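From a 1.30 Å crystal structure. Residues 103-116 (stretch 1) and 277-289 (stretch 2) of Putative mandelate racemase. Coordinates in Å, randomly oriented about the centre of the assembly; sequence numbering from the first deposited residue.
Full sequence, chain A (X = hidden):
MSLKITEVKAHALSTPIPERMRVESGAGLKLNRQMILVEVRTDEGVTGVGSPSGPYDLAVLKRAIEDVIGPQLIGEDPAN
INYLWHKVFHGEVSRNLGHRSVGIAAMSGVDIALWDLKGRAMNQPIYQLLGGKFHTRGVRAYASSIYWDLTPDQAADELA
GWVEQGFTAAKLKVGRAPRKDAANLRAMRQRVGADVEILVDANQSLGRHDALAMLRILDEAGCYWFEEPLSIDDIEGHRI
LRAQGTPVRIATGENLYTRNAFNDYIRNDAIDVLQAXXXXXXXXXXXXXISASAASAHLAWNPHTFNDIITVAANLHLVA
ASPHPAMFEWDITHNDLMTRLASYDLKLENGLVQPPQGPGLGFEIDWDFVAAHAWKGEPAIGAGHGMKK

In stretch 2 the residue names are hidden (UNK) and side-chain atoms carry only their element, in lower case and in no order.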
# COMPACT_ATOMS: atom_id res chain seq x y z
N GLY A 103 3.85 2.64 4.37
CA GLY A 103 3.60 2.63 5.81
C GLY A 103 3.98 1.31 6.46
O GLY A 103 4.43 1.27 7.61
N ILE A 104 3.80 0.22 5.73
CA ILE A 104 4.23 -1.09 6.22
C ILE A 104 5.76 -1.18 6.28
O ILE A 104 6.31 -1.73 7.24
CB ILE A 104 3.64 -2.24 5.35
CG1 ILE A 104 2.10 -2.15 5.29
CG2 ILE A 104 4.11 -3.60 5.87
CD1 ILE A 104 1.39 -2.47 6.63
N ALA A 105 6.44 -0.61 5.28
CA ALA A 105 7.90 -0.52 5.34
C ALA A 105 8.33 0.32 6.54
O ALA A 105 9.22 -0.06 7.29
CB ALA A 105 8.46 0.04 4.03
N ALA A 106 7.67 1.46 6.75
CA ALA A 106 7.95 2.30 7.92
C ALA A 106 7.80 1.51 9.23
O ALA A 106 8.68 1.57 10.10
CB ALA A 106 7.04 3.54 7.91
N MET A 107 6.71 0.76 9.36
CA MET A 107 6.49 -0.08 10.54
C MET A 107 7.63 -1.07 10.71
O MET A 107 8.02 -1.42 11.83
CB MET A 107 5.22 -0.93 10.39
CG MET A 107 3.92 -0.22 10.63
SD MET A 107 2.59 -1.43 10.67
CE MET A 107 2.95 -2.33 12.18
N SER A 108 8.11 -1.57 9.58
CA SER A 108 9.17 -2.57 9.58
C SER A 108 10.46 -2.04 10.19
O SER A 108 11.12 -2.72 10.96
CB SER A 108 9.46 -3.04 8.16
OG SER A 108 8.31 -3.57 7.53
N GLY A 109 10.81 -0.81 9.83
CA GLY A 109 12.00 -0.16 10.36
C GLY A 109 11.91 0.02 11.87
O GLY A 109 12.87 -0.22 12.61
N VAL A 110 10.72 0.41 12.34
CA VAL A 110 10.48 0.59 13.77
C VAL A 110 10.50 -0.75 14.50
O VAL A 110 11.09 -0.89 15.57
CB VAL A 110 9.15 1.33 13.99
CG1 VAL A 110 8.74 1.30 15.48
CG2 VAL A 110 9.24 2.76 13.45
N ASP A 111 9.87 -1.76 13.90
CA ASP A 111 9.86 -3.11 14.47
C ASP A 111 11.28 -3.67 14.62
O ASP A 111 11.63 -4.26 15.65
CB ASP A 111 8.98 -4.04 13.62
CG ASP A 111 8.86 -5.44 14.20
OD1 ASP A 111 7.98 -5.66 15.06
OD2 ASP A 111 9.64 -6.34 13.81
N ILE A 112 12.11 -3.50 13.59
CA ILE A 112 13.50 -3.91 13.68
C ILE A 112 14.19 -3.19 14.85
O ILE A 112 14.91 -3.80 15.62
CB ILE A 112 14.26 -3.66 12.36
CG1 ILE A 112 13.81 -4.68 11.31
CG2 ILE A 112 15.76 -3.79 12.58
CD1 ILE A 112 14.24 -4.36 9.88
N ALA A 113 13.93 -1.89 14.99
CA ALA A 113 14.54 -1.13 16.09
C ALA A 113 14.10 -1.67 17.45
O ALA A 113 14.90 -1.73 18.39
CB ALA A 113 14.23 0.36 15.96
N LEU A 114 12.83 -2.08 17.57
CA LEU A 114 12.36 -2.65 18.83
C LEU A 114 13.06 -3.97 19.14
O LEU A 114 13.38 -4.26 20.28
CB LEU A 114 10.84 -2.83 18.82
CG LEU A 114 10.04 -1.54 18.79
CD1 LEU A 114 8.55 -1.83 18.68
CD2 LEU A 114 10.32 -0.70 20.04
N TRP A 115 13.30 -4.79 18.11
CA TRP A 115 14.03 -6.04 18.31
C TRP A 115 15.49 -5.78 18.67
O TRP A 115 16.07 -6.49 19.51
CB TRP A 115 13.91 -6.95 17.08
CG TRP A 115 12.64 -7.76 17.06
CD1 TRP A 115 11.48 -7.48 16.37
CD2 TRP A 115 12.40 -8.97 17.77
NE1 TRP A 115 10.54 -8.46 16.62
CE2 TRP A 115 11.09 -9.39 17.46
CE3 TRP A 115 13.18 -9.75 18.63
CZ2 TRP A 115 10.54 -10.56 18.00
CZ3 TRP A 115 12.63 -10.91 19.16
CH2 TRP A 115 11.32 -11.30 18.84
N ASP A 116 16.10 -4.79 18.04
CA ASP A 116 17.47 -4.41 18.36
C ASP A 116 17.52 -3.97 19.82
O ASP A 116 18.40 -4.38 20.58
CB ASP A 116 17.95 -3.31 17.41
CG ASP A 116 19.38 -2.89 17.68
OD1 ASP A 116 20.27 -3.76 17.75
OD2 ASP A 116 19.62 -1.67 17.80
N UNK A 277 10.87 -9.31 3.07
CA UNK A 277 12.04 -8.67 3.67
C UNK A 277 11.61 -8.16 5.05
O UNK A 277 10.61 -7.45 5.16
c UNK A 277 13.68 -6.73 3.18
c UNK A 277 12.44 -7.50 2.74
o UNK A 277 14.03 -6.71 4.37
o UNK A 277 14.29 -6.08 2.30
N UNK A 278 12.35 -8.51 6.09
CA UNK A 278 12.01 -8.02 7.43
C UNK A 278 11.88 -6.50 7.50
O UNK A 278 11.14 -5.98 8.34
c UNK A 278 13.04 -8.51 8.45
N UNK A 279 12.62 -5.79 6.64
CA UNK A 279 12.63 -4.33 6.65
C UNK A 279 11.57 -3.68 5.74
O UNK A 279 11.51 -2.45 5.66
o UNK A 279 14.30 -4.05 4.90
c UNK A 279 14.01 -3.79 6.27
N UNK A 280 10.77 -4.50 5.06
CA UNK A 280 9.74 -3.99 4.14
C UNK A 280 8.35 -4.55 4.43
O UNK A 280 7.37 -3.81 4.40
n UNK A 280 12.40 -1.98 -0.55
c UNK A 280 11.43 -3.75 2.21
c UNK A 280 11.40 -2.75 -0.96
n UNK A 280 11.12 -3.86 -0.30
c UNK A 280 11.87 -4.35 0.87
n UNK A 280 10.69 -2.40 -2.03
c UNK A 280 10.10 -4.31 2.68
N UNK A 281 8.26 -5.85 4.69
CA UNK A 281 6.99 -6.57 4.66
C UNK A 281 6.25 -6.51 5.99
O UNK A 281 5.14 -7.04 6.10
c UNK A 281 7.21 -8.02 4.24
N UNK A 282 6.86 -5.88 7.00
CA UNK A 282 6.20 -5.65 8.27
C UNK A 282 7.12 -5.66 9.49
O UNK A 282 6.70 -5.25 10.57
N UNK A 283 8.36 -6.13 9.34
CA UNK A 283 9.28 -6.18 10.46
C UNK A 283 9.87 -7.55 10.66
O UNK A 283 9.52 -8.49 9.94
N UNK A 284 10.79 -7.68 11.61
CA UNK A 284 11.20 -9.00 12.07
C UNK A 284 9.97 -9.79 12.55
O UNK A 284 9.82 -10.97 12.24
c UNK A 284 12.26 -8.87 13.17
c UNK A 284 14.72 -8.16 13.52
c UNK A 284 12.35 -10.14 13.99
c UNK A 284 13.61 -8.52 12.52
N UNK A 285 9.08 -9.13 13.29
CA UNK A 285 7.87 -9.79 13.79
C UNK A 285 7.07 -10.44 12.65
O UNK A 285 6.65 -11.60 12.74
o UNK A 285 7.78 -8.19 15.59
c UNK A 285 5.77 -9.47 15.15
c UNK A 285 7.00 -8.79 14.54
N UNK A 286 6.90 -9.70 11.57
CA UNK A 286 6.10 -10.19 10.45
C UNK A 286 6.86 -11.21 9.59
O UNK A 286 6.29 -12.22 9.16
o UNK A 286 3.04 -9.74 10.45
c UNK A 286 3.19 -9.76 9.20
c UNK A 286 4.53 -9.38 8.58
c UNK A 286 5.60 -9.01 9.61
o UNK A 286 2.27 -10.10 8.43
N UNK A 287 8.15 -10.98 9.35
CA UNK A 287 8.94 -11.93 8.59
C UNK A 287 9.00 -13.30 9.27
O UNK A 287 9.01 -14.33 8.60
c UNK A 287 10.35 -11.40 8.34
N UNK A 288 9.06 -13.31 10.61
CA UNK A 288 9.03 -14.57 11.35
C UNK A 288 7.79 -15.38 11.00
O UNK A 288 7.86 -16.60 10.79
c UNK A 288 10.20 -13.46 14.88
c UNK A 288 9.06 -14.32 12.86
c UNK A 288 10.41 -13.90 13.44
c UNK A 288 11.40 -15.06 13.36
N UNK A 289 6.65 -14.70 10.96
CA UNK A 289 5.39 -15.37 10.68
C UNK A 289 5.36 -15.86 9.23
O UNK A 289 4.87 -16.95 8.94
c UNK A 289 4.24 -14.42 10.94

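Position 277 carries two carbons, the second bearing two oxygens; its nearest side-chain atom, an oxygen of 277, is 6.0 Å from Ile-112 CD1. A carboxylate bonded directly to CB is Asp-277. Position 278 has a single carbon, and its backbone O lies 3.4 Å from Ser-108 CB: Ala-278.

Position 279 has one carbon then one oxygen, with no further branch, and Ile-112 CD1 packs 3.6 Å from its CA: Ser-279. Its OG donates to Asp-277 OD1 at 2.7 Å and its N to the same oxygen at 2.8 Å, so the aspartate braces the turn.

Position 280 shows three carbons, a nitrogen, and a carbon carrying two more nitrogens, a guanidinium. Its CA-to-CB bond points away from stretch 1, and the backbone does the touching, with the O of 280 3.5 Å from Ala-105 CA in a CA-H...O contact. This is Arg-280, its side-chain nitrogens bonded elsewhere in the structure. Position 281 has one carbon, pointing away, and its backbone O lies 3.6 Å from Ile-104 CG2: Ala-281.

Positions 282 and 283 have no side-chain atoms, so both are glycine. At Gly-282, phi/psi of 148/-13° would jam a CB against the preceding carbonyl O. At Gly-283, 127/176° does the same, and a CB would also sit 2.4 Å from Asp-111 OD2.

Position 284 has four carbons, forked at the first, one arm two carbons long. The one-carbon arm lies 3.6 Å from the centroid of the Trp-115 five-membered ring, 9° off the normal, and the longer arm's first carbon is 4.0 Å from Ile-112 CG1: Ile-284.

Position 285 has one carbon carrying an oxygen and a carbon. The oxygen is 2.6 Å from Asp-111 OD1 and 3.0 Å from Trp-115 NE1, distances suited to a hydroxyl: Thr-285.

Position 286 has three carbons, the third with two oxygens, and no contact with stretch 1: Glu-286. Position 287, one carbon, is Ala-287. Position 288 has four carbons forked at the second, and one end carbon is 4.3 Å from Trp-115 CZ2: Leu-288. Position 289, one carbon, out of reach, is Ala-289.

The contact joins a glycine-bearing turn and the start of a helix to helix 103-116, the two axes 97° apart. Ser-108 OG donates to Ile-104 O (2.7 Å) and accepts a weak bond from Gly-282 N (2.8 Å). At the helix start, Thr-285 N donates to Asp-111 OD2 (2.9 Å, 175°), while Thr-285 OG1 donates to Asp-111 OD1 and accepts from Trp-115 NE1 (170°). Polar anchoring at the indole edge thus accompanies Ile-284 packing over its face.

Stretch 2 277-289: DASRAGGITEALA
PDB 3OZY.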